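Local coordinates for protein YghZ aldo-keto reductase (Escherichia coli, PDB 3N6Q) that probably reduces aldehyde or ketone groups of small carbonyl compounds with a nicotinamide cofactor, as a TIM-barrel member of the aldo-keto reductase family, at residues His34-Val39 against Ala47-Ala52; Asn40-Gln45 against Gly78-Glu83; Gln275-Ser280 against Thr322-Gln327; Met284-Leu289 against Glu309-Ala314. All coordinates share one frame; numbering follows the deposited sequence. Where two conformers were deposited one is given.

Contact 1: residues His34-Val39 against Ala47-Ala52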
loop_
_atom_site.group_PDB
_atom_site.type_symbol
_atom_site.label_atom_id
_atom_site.label_comp_id
_atom_site.label_asym_id
_atom_site.label_seq_id
_atom_site.Cartn_x
_atom_site.Cartn_y
_atom_site.Cartn_z
ATOM N N HIS B 34 -23.737 -24.084 10.171
ATOM C CA HIS B 34 -25.161 -24.038 10.477
ATOM C C HIS B 34 -25.446 -23.347 11.789
ATOM O O HIS B 34 -24.516 -23.049 12.554
ATOM C CB HIS B 34 -25.728 -25.483 10.532
ATOM C CG HIS B 34 -25.548 -26.241 9.253
ATOM N ND1 HIS B 34 -24.745 -27.362 9.164
ATOM C CD2 HIS B 34 -26.027 -26.013 8.004
ATOM C CE1 HIS B 34 -24.805 -27.837 7.928
ATOM N NE2 HIS B 34 -25.483 -26.980 7.183
ATOM N N ASN B 35 -26.735 -23.063 12.024
ATOM C CA ASN B 35 -27.255 -22.579 13.321
ATOM C C ASN B 35 -27.222 -21.072 13.467
ATOM O O ASN B 35 -27.615 -20.567 14.522
ATOM C CB ASN B 35 -26.596 -23.266 14.571
ATOM C CG ASN B 35 -26.606 -24.787 14.460
ATOM O OD1 ASN B 35 -25.540 -25.413 14.315
ATOM N ND2 ASN B 35 -27.760 -25.321 14.230
ATOM N N PHE B 36 -26.627 -20.367 12.479
ATOM C CA PHE B 36 -26.456 -18.910 12.525
ATOM C C PHE B 36 -27.098 -18.153 11.381
ATOM O O PHE B 36 -26.705 -17.035 11.099
ATOM C CB PHE B 36 -24.955 -18.521 12.625
ATOM C CG PHE B 36 -24.323 -18.975 13.955
ATOM C CD1 PHE B 36 -24.301 -18.112 15.002
ATOM C CD2 PHE B 36 -24.012 -20.330 14.185
ATOM C CE1 PHE B 36 -23.792 -18.481 16.299
ATOM C CE2 PHE B 36 -23.543 -20.764 15.474
ATOM C CZ PHE B 36 -23.399 -19.841 16.513
ATOM N N GLY B 37 -28.076 -18.770 10.740
ATOM C CA GLY B 37 -28.774 -18.149 9.608
ATOM C C GLY B 37 -29.946 -17.314 10.077
ATOM O O GLY B 37 -30.226 -17.239 11.282
ATOM N N HIS B 38 -30.617 -16.643 9.127
ATOM C CA HIS B 38 -31.856 -15.926 9.502
ATOM C C HIS B 38 -32.942 -16.911 9.875
ATOM O O HIS B 38 -33.988 -16.507 10.411
ATOM C CB HIS B 38 -32.339 -15.055 8.330
ATOM C CG HIS B 38 -31.483 -13.857 8.110
ATOM N ND1 HIS B 38 -30.897 -13.155 9.141
ATOM C CD2 HIS B 38 -31.139 -13.218 6.965
ATOM C CE1 HIS B 38 -30.198 -12.150 8.634
ATOM N NE2 HIS B 38 -30.391 -12.128 7.321
ATOM N N VAL B 39 -32.748 -18.186 9.540
ATOM C CA VAL B 39 -33.712 -19.192 10.020
ATOM C C VAL B 39 -33.574 -19.643 11.471
ATOM O O VAL B 39 -34.402 -20.444 11.954
ATOM C CB VAL B 39 -33.742 -20.450 9.139
ATOM C CG1 VAL B 39 -34.034 -20.080 7.716
ATOM C CG2 VAL B 39 -32.397 -21.217 9.236
ATOM N N ALA B 47 -26.349 -17.377 22.793
ATOM C CA ALA B 47 -25.992 -18.303 23.898
ATOM C C ALA B 47 -24.790 -19.175 23.503
ATOM O O ALA B 47 -23.851 -19.397 24.347
ATOM C CB ALA B 47 -27.163 -19.164 24.242
ATOM N N ILE B 48 -24.820 -19.666 22.257
ATOM C CA ILE B 48 -23.686 -20.388 21.669
ATOM C C ILE B 48 -22.378 -19.591 21.665
ATOM O O ILE B 48 -21.324 -20.108 22.117
ATOM C CB ILE B 48 -23.995 -21.027 20.287
ATOM C CG1 ILE B 48 -25.236 -21.969 20.335
ATOM C CG2 ILE B 48 -22.691 -21.723 19.762
ATOM C CD1 ILE B 48 -25.957 -22.220 18.999
ATOM N N LEU B 49 -22.357 -18.351 21.132
ATOM C CA LEU B 49 -21.097 -17.591 21.113
ATOM C C LEU B 49 -20.575 -17.308 22.487
ATOM O O LEU B 49 -19.323 -17.253 22.728
ATOM C CB LEU B 49 -21.240 -16.249 20.333
ATOM C CG LEU B 49 -21.694 -16.441 18.867
ATOM C CD1 LEU B 49 -21.797 -15.060 18.144
ATOM C CD2 LEU B 49 -20.657 -17.278 18.080
ATOM N N ARG B 50 -21.499 -16.941 23.383
ATOM C CA ARG B 50 -21.050 -16.561 24.714
ATOM C C ARG B 50 -20.445 -17.758 25.441
ATOM O O ARG B 50 -19.453 -17.627 26.121
ATOM C CB ARG B 50 -22.224 -16.051 25.567
ATOM C CG ARG B 50 -22.695 -14.651 25.130
ATOM C CD ARG B 50 -23.805 -14.200 26.104
ATOM N NE ARG B 50 -24.207 -12.802 25.883
ATOM C CZ ARG B 50 -25.003 -12.122 26.713
ATOM N NH1 ARG B 50 -25.497 -12.722 27.803
ATOM N NH2 ARG B 50 -25.352 -10.859 26.429
ATOM N N LYS B 51 -21.099 -18.886 25.303
ATOM C CA LYS B 51 -20.583 -20.112 25.906
ATOM C C LYS B 51 -19.236 -20.488 25.305
ATOM O O LYS B 51 -18.265 -20.766 26.069
ATOM C CB LYS B 51 -21.600 -21.258 25.774
ATOM C CG LYS B 51 -21.087 -22.657 26.268
ATOM C CD LYS B 51 -20.791 -22.591 27.792
ATOM C CE LYS B 51 -22.081 -22.391 28.571
ATOM N NZ LYS B 51 -21.904 -22.562 30.053
ATOM N N ALA B 52 -19.140 -20.449 23.957
ATOM C CA ALA B 52 -17.857 -20.717 23.303
ATOM C C ALA B 52 -16.729 -19.906 23.912
ATOM O O ALA B 52 -15.695 -20.452 24.343
ATOM C CB ALA B 52 -17.952 -20.453 21.778
#
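Phe36 meets Ile48 and Leu49 with the far end of its ring, and these three buried residues carry nearly all of the contact. The loop residue sits between strand 24-31 and helix 42-54, so the chain folds back onto the helix it is about to enter, within one beta-alpha unit of the TIM barrel. Its CG stands beside the backbone N and anti to the carbonyl carbon (chi1 -66°), which sends the ring toward the helix. Ile48 comes at the ring edge, close to the ring plane: its CG2 methyl lies 3.8 Å from Phe36 CZ. That methyl is anti to the Ile48 backbone N, while CG1 lies beside the backbone N, anti to the carbonyl carbon (chi1 -55°). Leu49 uses a different ring atom and approaches the ring obliquely, with CD2 3.8 Å from Phe36 CE1 and CG 3.9 Å from the same CE1. Two consecutive helix residues thus receive adjacent carbons of one ring. Around them, Ala73 of helix 72-84 touches Phe36, Leu308 of helix 305-312 touches Ile48, and Phe60 of strand 59-61 touches Leu49. No hydrogen bond crosses between the two segments. The loop is therefore held against the helix here by apolar contact at van der Waals distance, which rests on burial and on the fit of shapes.

Contact 2: residues Asn40-Gln45 against Gly78-Glu83. With MG (magnesium ion), chain J.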
loop_
_atom_site.group_PDB
_atom_site.type_symbol
_atom_site.label_atom_id
_atom_site.label_comp_id
_atom_site.label_asym_id
_atom_site.label_seq_id
_atom_site.Cartn_x
_atom_site.Cartn_y
_atom_site.Cartn_z
ATOM N N ASN B 40 -32.563 -19.134 12.156
ATOM C CA ASN B 40 -32.274 -19.488 13.524
ATOM C C ASN B 40 -32.480 -18.250 14.370
ATOM O O ASN B 40 -31.898 -17.184 14.093
ATOM C CB ASN B 40 -30.811 -19.946 13.661
ATOM C CG ASN B 40 -30.481 -21.136 12.741
ATOM O OD1 ASN B 40 -29.825 -20.981 11.691
ATOM N ND2 ASN B 40 -31.021 -22.313 13.076
ATOM N N ALA B 41 -33.194 -18.391 15.483
ATOM C CA ALA B 41 -33.361 -17.233 16.397
ATOM C C ALA B 41 -32.039 -16.673 16.899
ATOM O O ALA B 41 -31.130 -17.445 17.232
ATOM C CB ALA B 41 -34.262 -17.622 17.619
ATOM N N LEU B 42 -31.910 -15.341 17.027
ATOM C CA LEU B 42 -30.633 -14.796 17.437
ATOM C C LEU B 42 -30.330 -15.084 18.921
ATOM O O LEU B 42 -29.153 -15.176 19.326
ATOM C CB LEU B 42 -30.551 -13.287 17.132
ATOM C CG LEU B 42 -29.189 -12.665 17.324
ATOM C CD1 LEU B 42 -28.358 -12.983 16.066
ATOM C CD2 LEU B 42 -29.333 -11.142 17.463
ATOM N N GLU B 43 -31.369 -15.265 19.739
ATOM C CA GLU B 43 -31.085 -15.616 21.143
ATOM C C GLU B 43 -30.338 -16.935 21.274
ATOM O O GLU B 43 -29.467 -17.048 22.138
ATOM C CB GLU B 43 -32.342 -15.646 22.028
ATOM C CG GLU B 43 -32.775 -14.212 22.441
ATOM C CD GLU B 43 -31.623 -13.352 23.020
ATOM O OE1 GLU B 43 -31.005 -13.744 24.020
ATOM O OE2 GLU B 43 -31.352 -12.249 22.497
ATOM N N SER B 44 -30.680 -17.907 20.426
ATOM C CA SER B 44 -29.966 -19.204 20.407
ATOM C C SER B 44 -28.532 -19.028 19.985
ATOM O O SER B 44 -27.616 -19.611 20.577
ATOM C CB SER B 44 -30.638 -20.165 19.430
ATOM O OG SER B 44 -31.990 -20.377 19.824
ATOM N N GLN B 45 -28.329 -18.267 18.905
ATOM C CA GLN B 45 -26.965 -17.907 18.477
ATOM C C GLN B 45 -26.152 -17.223 19.590
ATOM O O GLN B 45 -24.965 -17.483 19.784
ATOM C CB GLN B 45 -27.054 -17.018 17.218
ATOM C CG GLN B 45 -27.870 -17.592 16.073
ATOM C CD GLN B 45 -27.832 -16.631 14.887
ATOM O OE1 GLN B 45 -26.841 -15.913 14.707
ATOM N NE2 GLN B 45 -28.886 -16.596 14.103
ATOM N N GLY B 78 -21.889 -10.509 12.948
ATOM C CA GLY B 78 -21.520 -9.086 13.125
ATOM C C GLY B 78 -22.381 -8.368 14.177
ATOM O O GLY B 78 -21.891 -7.541 14.927
ATOM N N ARG B 79 -23.652 -8.669 14.206
ATOM C CA ARG B 79 -24.553 -8.014 15.187
ATOM C C ARG B 79 -24.158 -8.414 16.598
ATOM O O ARG B 79 -24.136 -7.586 17.537
ATOM C CB ARG B 79 -25.956 -8.514 14.948
ATOM C CG ARG B 79 -26.587 -8.018 13.649
ATOM C CD ARG B 79 -28.059 -8.453 13.585
ATOM N NE ARG B 79 -28.878 -7.749 14.593
ATOM C CZ ARG B 79 -30.160 -8.022 14.859
ATOM N NH1 ARG B 79 -30.810 -8.977 14.188
ATOM N NH2 ARG B 79 -30.804 -7.331 15.797
ATOM N N LEU B 80 -23.934 -9.717 16.775
ATOM C CA LEU B 80 -23.580 -10.226 18.117
ATOM C C LEU B 80 -22.229 -9.739 18.556
ATOM O O LEU B 80 -22.036 -9.458 19.774
ATOM C CB LEU B 80 -23.702 -11.756 18.200
ATOM C CG LEU B 80 -25.136 -12.235 18.009
ATOM C CD1 LEU B 80 -25.116 -13.771 17.869
ATOM C CD2 LEU B 80 -25.990 -11.825 19.226
ATOM N N LEU B 81 -21.289 -9.561 17.601
ATOM C CA LEU B 81 -19.975 -8.995 17.922
ATOM C C LEU B 81 -20.143 -7.587 18.471
ATOM O O LEU B 81 -19.495 -7.212 19.468
ATOM C CB LEU B 81 -19.069 -8.907 16.703
ATOM C CG LEU B 81 -18.230 -10.010 16.082
ATOM C CD1 LEU B 81 -17.158 -9.271 15.177
ATOM C CD2 LEU B 81 -17.564 -10.851 17.219
ATOM N N ARG B 82 -20.973 -6.789 17.791
ATOM C CA ARG B 82 -21.215 -5.416 18.232
ATOM C C ARG B 82 -21.931 -5.388 19.577
ATOM O O ARG B 82 -21.621 -4.551 20.422
ATOM C CB ARG B 82 -21.989 -4.594 17.175
ATOM C CG ARG B 82 -21.114 -4.156 16.010
ATOM C CD ARG B 82 -21.881 -3.358 14.911
ATOM N NE ARG B 82 -23.110 -4.014 14.464
ATOM C CZ ARG B 82 -23.233 -4.673 13.315
ATOM N NH1 ARG B 82 -22.225 -4.759 12.466
ATOM N NH2 ARG B 82 -24.378 -5.221 13.003
ATOM N N GLU B 83 -22.901 -6.276 19.785
ATOM C CA GLU B 83 -23.706 -6.253 21.020
ATOM C C GLU B 83 -22.914 -6.772 22.230
ATOM O O GLU B 83 -22.886 -6.121 23.297
ATOM C CB GLU B 83 -25.024 -7.033 20.884
ATOM C CG GLU B 83 -26.172 -6.268 20.132
ATOM C CD GLU B 83 -27.518 -6.966 20.211
ATOM O OE1 GLU B 83 -27.573 -8.030 20.850
ATOM O OE2 GLU B 83 -28.570 -6.404 19.729
HETATM MG MG MG J . -30.322 -6.828 20.048
#
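Leu42 and Leu80 join two neighbouring helices in the helical layer of the TIM (beta/alpha)8 barrel, helix 42-54 and helix 72-84, and their apolar contact is the main one. The two leucines lie alongside with their ends pointing opposite ways: Leu42 CD1 is 3.8 Å from Leu80 CD1, and Leu42 CD2 is 3.8 Å from Leu80 CD2. Leu42 reaches across because its CG lies anti to the backbone N (chi1 -171°). From the flank, Gln45 CB comes 3.8 Å from Leu80 CD1. Against the charged group of Arg79, Leu42 lays CD2 over the centre of one guanidinium face, 4.1 Å from CZ. An alanine in place of Leu42 would probably open a gap beside both Leu80 methyls and leave that guanidinium face without its methyl cover. Among polar interactions, Gln45 NE2 donates to Asn40 O at 3.1 Å, from above the carbonyl plane and at a bent N-H...O angle of 139°. Gln45 OE1 is buried with no partner in the model. Glu83 OE1 forms a salt bridge with Arg46, while OE2 binds the magnesium ion at a modelled 1.8 Å, shorter than usual for magnesium and so uncertain in exact geometry.

Contact 3: residues Gln275-Ser280 against Thr322-Gln327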
loop_
_atom_site.group_PDB
_atom_site.type_symbol
_atom_site.label_atom_id
_atom_site.label_comp_id
_atom_site.label_asym_id
_atom_site.label_seq_id
_atom_site.Cartn_x
_atom_site.Cartn_y
_atom_site.Cartn_z
ATOM N N GLN B 275 -17.006 -45.710 25.451
ATOM C CA GLN B 275 -17.509 -45.829 26.832
ATOM C C GLN B 275 -16.477 -46.412 27.769
ATOM O O GLN B 275 -16.410 -46.020 28.944
ATOM C CB GLN B 275 -18.772 -46.699 26.887
ATOM C CG GLN B 275 -19.994 -45.984 26.370
ATOM C CD GLN B 275 -21.185 -46.911 26.161
ATOM O OE1 GLN B 275 -21.062 -48.153 26.187
ATOM N NE2 GLN B 275 -22.344 -46.304 25.891
ATOM N N GLN B 276 -15.671 -47.339 27.250
ATOM C CA GLN B 276 -14.584 -47.980 28.016
ATOM C C GLN B 276 -13.527 -46.943 28.378
ATOM O O GLN B 276 -12.829 -47.083 29.376
ATOM C CB GLN B 276 -13.904 -49.059 27.184
ATOM C CG GLN B 276 -14.779 -50.261 26.821
ATOM C CD GLN B 276 -15.193 -51.064 28.038
ATOM O OE1 GLN B 276 -14.455 -51.122 29.041
ATOM N NE2 GLN B 276 -16.393 -51.665 27.974
ATOM N N ARG B 277 -13.385 -45.909 27.557
ATOM C CA ARG B 277 -12.427 -44.844 27.835
ATOM C C ARG B 277 -13.088 -43.803 28.733
ATOM O O ARG B 277 -12.462 -42.811 29.083
ATOM C CB ARG B 277 -11.964 -44.176 26.518
ATOM C CG ARG B 277 -11.213 -45.145 25.552
ATOM C CD ARG B 277 -11.167 -44.491 24.143
ATOM N NE ARG B 277 -10.618 -43.132 24.214
ATOM C CZ ARG B 277 -9.321 -42.831 24.331
ATOM N NH1 ARG B 277 -8.397 -43.784 24.480
ATOM N NH2 ARG B 277 -8.947 -41.563 24.382
ATOM N N GLY B 278 -14.357 -43.995 29.091
ATOM C CA GLY B 278 -15.086 -42.964 29.867
ATOM C C GLY B 278 -15.470 -41.711 29.042
ATOM O O GLY B 278 -15.624 -40.610 29.597
ATOM N N GLN B 279 -15.699 -41.940 27.749
ATOM C CA GLN B 279 -16.010 -40.868 26.754
ATOM C C GLN B 279 -17.301 -41.179 26.070
ATOM O O GLN B 279 -17.659 -42.360 25.894
ATOM C CB GLN B 279 -14.924 -40.788 25.676
ATOM C CG GLN B 279 -13.532 -40.420 26.229
ATOM C CD GLN B 279 -12.564 -39.978 25.141
ATOM O OE1 GLN B 279 -12.080 -40.783 24.321
ATOM N NE2 GLN B 279 -12.235 -38.702 25.163
ATOM N N SER B 280 -17.992 -40.121 25.593
ATOM C CA SER B 280 -19.030 -40.319 24.598
ATOM C C SER B 280 -18.357 -40.634 23.273
ATOM O O SER B 280 -17.192 -40.344 23.060
ATOM C CB SER B 280 -19.875 -39.038 24.390
ATOM O OG SER B 280 -19.024 -37.978 23.969
ATOM N N THR B 322 -1.550 -48.161 21.108
ATOM C CA THR B 322 -1.433 -48.779 19.818
ATOM C C THR B 322 -2.517 -49.820 19.562
ATOM O O THR B 322 -3.099 -49.868 18.464
ATOM C CB THR B 322 -0.032 -49.411 19.686
ATOM O OG1 THR B 322 0.927 -48.345 19.636
ATOM C CG2 THR B 322 0.038 -50.208 18.474
ATOM N N LYS B 323 -2.845 -50.618 20.578
ATOM C CA LYS B 323 -3.878 -51.626 20.434
ATOM C C LYS B 323 -5.257 -50.967 20.112
ATOM O O LYS B 323 -6.031 -51.507 19.324
ATOM C CB LYS B 323 -4.011 -52.382 21.761
ATOM C CG LYS B 323 -5.013 -53.533 21.742
ATOM C CD LYS B 323 -4.981 -54.283 23.095
ATOM C CE LYS B 323 -5.834 -55.542 23.042
ATOM N NZ LYS B 323 -5.884 -56.126 24.403
ATOM N N GLU B 324 -5.579 -49.897 20.838
ATOM C CA GLU B 324 -6.843 -49.170 20.656
ATOM C C GLU B 324 -6.907 -48.602 19.257
ATOM O O GLU B 324 -7.935 -48.719 18.577
ATOM C CB GLU B 324 -6.921 -47.976 21.627
ATOM C CG GLU B 324 -7.463 -48.287 22.967
ATOM C CD GLU B 324 -7.532 -47.026 23.852
ATOM O OE1 GLU B 324 -6.506 -46.353 24.010
ATOM O OE2 GLU B 324 -8.607 -46.747 24.397
ATOM N N LEU B 325 -5.830 -47.968 18.810
ATOM C CA LEU B 325 -5.820 -47.413 17.452
ATOM C C LEU B 325 -6.081 -48.467 16.350
ATOM O O LEU B 325 -6.825 -48.212 15.377
ATOM C CB LEU B 325 -4.528 -46.619 17.184
ATOM C CG LEU B 325 -4.370 -45.356 18.048
ATOM C CD1 LEU B 325 -2.987 -44.748 17.726
ATOM C CD2 LEU B 325 -5.576 -44.335 17.648
ATOM N N ALA B 326 -5.451 -49.648 16.502
ATOM C CA ALA B 326 -5.587 -50.717 15.569
ATOM C C ALA B 326 -7.007 -51.272 15.636
ATOM O O ALA B 326 -7.607 -51.593 14.607
ATOM C CB ALA B 326 -4.558 -51.857 15.908
ATOM N N GLN B 327 -7.578 -51.323 16.826
ATOM C CA GLN B 327 -8.939 -51.832 17.045
ATOM C C GLN B 327 -9.989 -50.872 16.400
ATOM O O GLN B 327 -10.981 -51.296 15.779
ATOM C CB GLN B 327 -9.202 -51.977 18.551
ATOM C CG GLN B 327 -8.617 -53.249 19.230
ATOM C CD GLN B 327 -8.770 -53.307 20.761
ATOM O OE1 GLN B 327 -8.743 -52.281 21.464
ATOM N NE2 GLN B 327 -8.862 -54.532 21.287
#
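A Schellman motif closes helix 261-276 at Gly278, whose positive phi turns the chain, and just before it Arg277 reaches out to Glu324 in the first turn of helix 322-334. The salt bridge runs from Arg277 NH1 to Glu324 OE2 at 3.0 Å with an N-H...O angle of 162°. The oxygen lies at the guanidinium edge, almost exactly in its plane, but is met on its syn side from 32° out of the carboxylate plane; the guanidinium and carboxylate planes are turned 41° apart. A bend at chi3 folds the arginine chain, and Glu324 OE2 also comes 3.3 Å from Arg277 CG. On another edge of the guanidinium, Gln279 OE1 accepts from Arg277 NE at 2.8 Å and weakly from Arg277 NH2. Arg277 NH1 has a further acceptor in Thr319 O, and Phe320 makes a cation-pi contact with the arginine. Glu324 OE1 takes the backbone N of Ser321, just ahead of the helix. Bonds at both NE and NH1 should restrict rotation of the guanidinium, and the opposite charges on Arg277 and Glu324 probably stabilise each other at this partly exposed surface, linking the end of one helix to the start of another.

Contact 4: residues Met284-Leu289 against Glu309-Ala314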
loop_
_atom_site.group_PDB
_atom_site.type_symbol
_atom_site.label_atom_id
_atom_site.label_comp_id
_atom_site.label_asym_id
_atom_site.label_seq_id
_atom_site.Cartn_x
_atom_site.Cartn_y
_atom_site.Cartn_z
ATOM N N MET B 284 -14.660 -39.213 21.973
ATOM C CA MET B 284 -13.561 -40.091 21.443
ATOM C C MET B 284 -13.140 -39.651 20.004
ATOM O O MET B 284 -11.966 -39.677 19.647
ATOM C CB MET B 284 -13.936 -41.566 21.394
ATOM C CG MET B 284 -12.637 -42.410 20.940
ATOM S SD MET B 284 -13.088 -44.182 21.053
ATOM C CE MET B 284 -14.079 -44.396 19.540
ATOM N N ALA B 285 -14.131 -39.357 19.163
ATOM C CA ALA B 285 -13.875 -38.886 17.785
ATOM C C ALA B 285 -12.985 -37.607 17.741
ATOM O O ALA B 285 -12.036 -37.515 16.941
ATOM C CB ALA B 285 -15.275 -38.653 17.030
ATOM N N LEU B 286 -13.263 -36.635 18.631
ATOM C CA LEU B 286 -12.465 -35.450 18.763
ATOM C C LEU B 286 -11.081 -35.719 19.373
ATOM O O LEU B 286 -10.078 -35.178 18.910
ATOM C CB LEU B 286 -13.186 -34.389 19.586
ATOM C CG LEU B 286 -14.533 -33.966 18.988
ATOM C CD1 LEU B 286 -15.234 -32.951 19.996
ATOM C CD2 LEU B 286 -14.335 -33.396 17.562
ATOM N N SER B 287 -11.029 -36.575 20.390
ATOM C CA SER B 287 -9.733 -36.887 21.015
ATOM C C SER B 287 -8.821 -37.548 19.990
ATOM O O SER B 287 -7.640 -37.296 19.941
ATOM C CB SER B 287 -9.967 -37.853 22.199
ATOM O OG SER B 287 -10.642 -37.168 23.257
ATOM N N TRP B 288 -9.405 -38.402 19.169
ATOM C CA TRP B 288 -8.642 -39.095 18.140
ATOM C C TRP B 288 -7.960 -38.168 17.163
ATOM O O TRP B 288 -6.811 -38.341 16.821
ATOM C CB TRP B 288 -9.528 -40.107 17.426
ATOM C CG TRP B 288 -8.767 -40.965 16.444
ATOM C CD1 TRP B 288 -8.259 -42.252 16.657
ATOM C CD2 TRP B 288 -8.507 -40.646 15.066
ATOM N NE1 TRP B 288 -7.651 -42.709 15.469
ATOM C CE2 TRP B 288 -7.767 -41.731 14.503
ATOM C CE3 TRP B 288 -8.785 -39.525 14.262
ATOM C CZ2 TRP B 288 -7.375 -41.744 13.160
ATOM C CZ3 TRP B 288 -8.358 -39.521 12.942
ATOM C CH2 TRP B 288 -7.645 -40.625 12.397
ATOM N N LEU B 289 -8.676 -37.133 16.714
ATOM C CA LEU B 289 -8.029 -36.129 15.873
ATOM C C LEU B 289 -6.917 -35.411 16.604
ATOM O O LEU B 289 -5.884 -35.094 16.008
ATOM C CB LEU B 289 -9.114 -35.119 15.369
ATOM C CG LEU B 289 -10.037 -35.735 14.301
ATOM C CD1 LEU B 289 -11.343 -34.866 14.119
ATOM C CD2 LEU B 289 -9.265 -35.769 12.925
ATOM N N GLU B 309 -19.952 -27.585 26.008
ATOM C CA GLU B 309 -19.474 -28.069 27.304
ATOM C C GLU B 309 -19.062 -29.557 27.179
ATOM O O GLU B 309 -18.029 -29.953 27.657
ATOM C CB GLU B 309 -20.538 -27.851 28.390
ATOM C CG GLU B 309 -20.986 -26.380 28.489
ATOM C CD GLU B 309 -22.053 -26.093 29.589
ATOM O OE1 GLU B 309 -21.753 -25.271 30.485
ATOM O OE2 GLU B 309 -23.184 -26.656 29.557
ATOM N N GLU B 310 -19.848 -30.363 26.484
ATOM C CA GLU B 310 -19.581 -31.790 26.397
ATOM C C GLU B 310 -18.356 -32.020 25.521
ATOM O O GLU B 310 -17.438 -32.797 25.852
ATOM C CB GLU B 310 -20.795 -32.491 25.798
ATOM C CG GLU B 310 -20.853 -34.016 26.000
ATOM C CD GLU B 310 -20.172 -34.832 24.870
ATOM O OE1 GLU B 310 -19.247 -34.313 24.186
ATOM O OE2 GLU B 310 -20.564 -36.010 24.677
ATOM N N ASN B 311 -18.285 -31.298 24.412
ATOM C CA ASN B 311 -17.161 -31.581 23.434
ATOM C C ASN B 311 -15.752 -31.212 23.956
ATOM O O ASN B 311 -14.745 -31.912 23.713
ATOM C CB ASN B 311 -17.447 -30.847 22.124
ATOM C CG ASN B 311 -18.515 -31.528 21.268
ATOM O OD1 ASN B 311 -18.969 -30.930 20.292
ATOM N ND2 ASN B 311 -18.997 -32.701 21.673
ATOM N N VAL B 312 -15.660 -30.137 24.717
ATOM C CA VAL B 312 -14.355 -29.644 25.147
ATOM C C VAL B 312 -13.740 -30.621 26.144
ATOM O O VAL B 312 -12.527 -30.592 26.362
ATOM C CB VAL B 312 -14.374 -28.251 25.802
ATOM C CG1 VAL B 312 -14.706 -27.117 24.748
ATOM C CG2 VAL B 312 -15.305 -28.211 27.023
ATOM N N GLN B 313 -14.578 -31.441 26.760
ATOM C CA GLN B 313 -14.085 -32.490 27.687
ATOM C C GLN B 313 -13.338 -33.610 26.995
ATOM O O GLN B 313 -12.647 -34.422 27.656
ATOM C CB GLN B 313 -15.232 -33.069 28.522
ATOM C CG GLN B 313 -15.769 -32.043 29.526
ATOM C CD GLN B 313 -16.829 -32.668 30.393
ATOM O OE1 GLN B 313 -16.559 -33.650 31.100
ATOM N NE2 GLN B 313 -18.071 -32.207 30.246
ATOM N N ALA B 314 -13.371 -33.603 25.666
ATOM C CA ALA B 314 -12.450 -34.508 24.909
ATOM C C ALA B 314 -10.990 -34.262 25.335
ATOM O O ALA B 314 -10.136 -35.196 25.311
ATOM C CB ALA B 314 -12.621 -34.326 23.394
#
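Leu286 is the first residue of the 284-289 segment to make close contact with the facing 309-314 segment. Its CG stands beside the backbone N (chi1 -59°); its side chain runs slantwise to that of Asn311, and Leu286 CD1 lies 3.7 Å from Asn311 CB and 3.8 Å from CG. Lower on the same side chain, Leu286 CB rests 3.9 Å from Ala314 CB. Beyond, Leu286 touches Val298 and Ile300 of strand 297-300. Ser287 follows, at the closest backbone approach, with CA atoms of Ser287 and Ala314 5.3 Å apart. Its OG is 2.9 Å from Ala314 O and 3.5 Å from Ala314 CB, and receives Gln279 NE2; where its own proton goes is not settled, since Gln283 O and Asn317 O also lie near. Within 309-314, Asn311 ND2 donates to the neighbouring Glu310 OE1 at 3.0 Å, from above the carboxylate plane, and Asn311 OD1 receives Gln307 NE2. A valine in place of Asn311 would probably cost Glu310 OE1 and Gln307 NE2 their amide partner. The small Ala314 lets the backbones come close in this buried contact, where helix 281-289 and helix 305-312 flank strand 297-300, the last parallel strand of the TIM barrel.

In the fold
The four contacts lie around one TIM barrel, in its helices and connecting loops, and form two groups. Contacts 1 and 2, with centres about 7 Å apart, both use helix 42-54, and their segments alternate along the chain near its beginning. Contacts 3 and 4, about 13 Å apart between centres, occupy the C-terminal part; contact 4 falls between the two segments of contact 3 in sequence. The groups meet through the salt bridge from Lys51 of contact 1 to Glu309 of contact 4, although those centres are about 20 Å apart. Strands 24-31 and 297-300 pair in parallel, so this bridge joins helices beside the seam where the barrel closes.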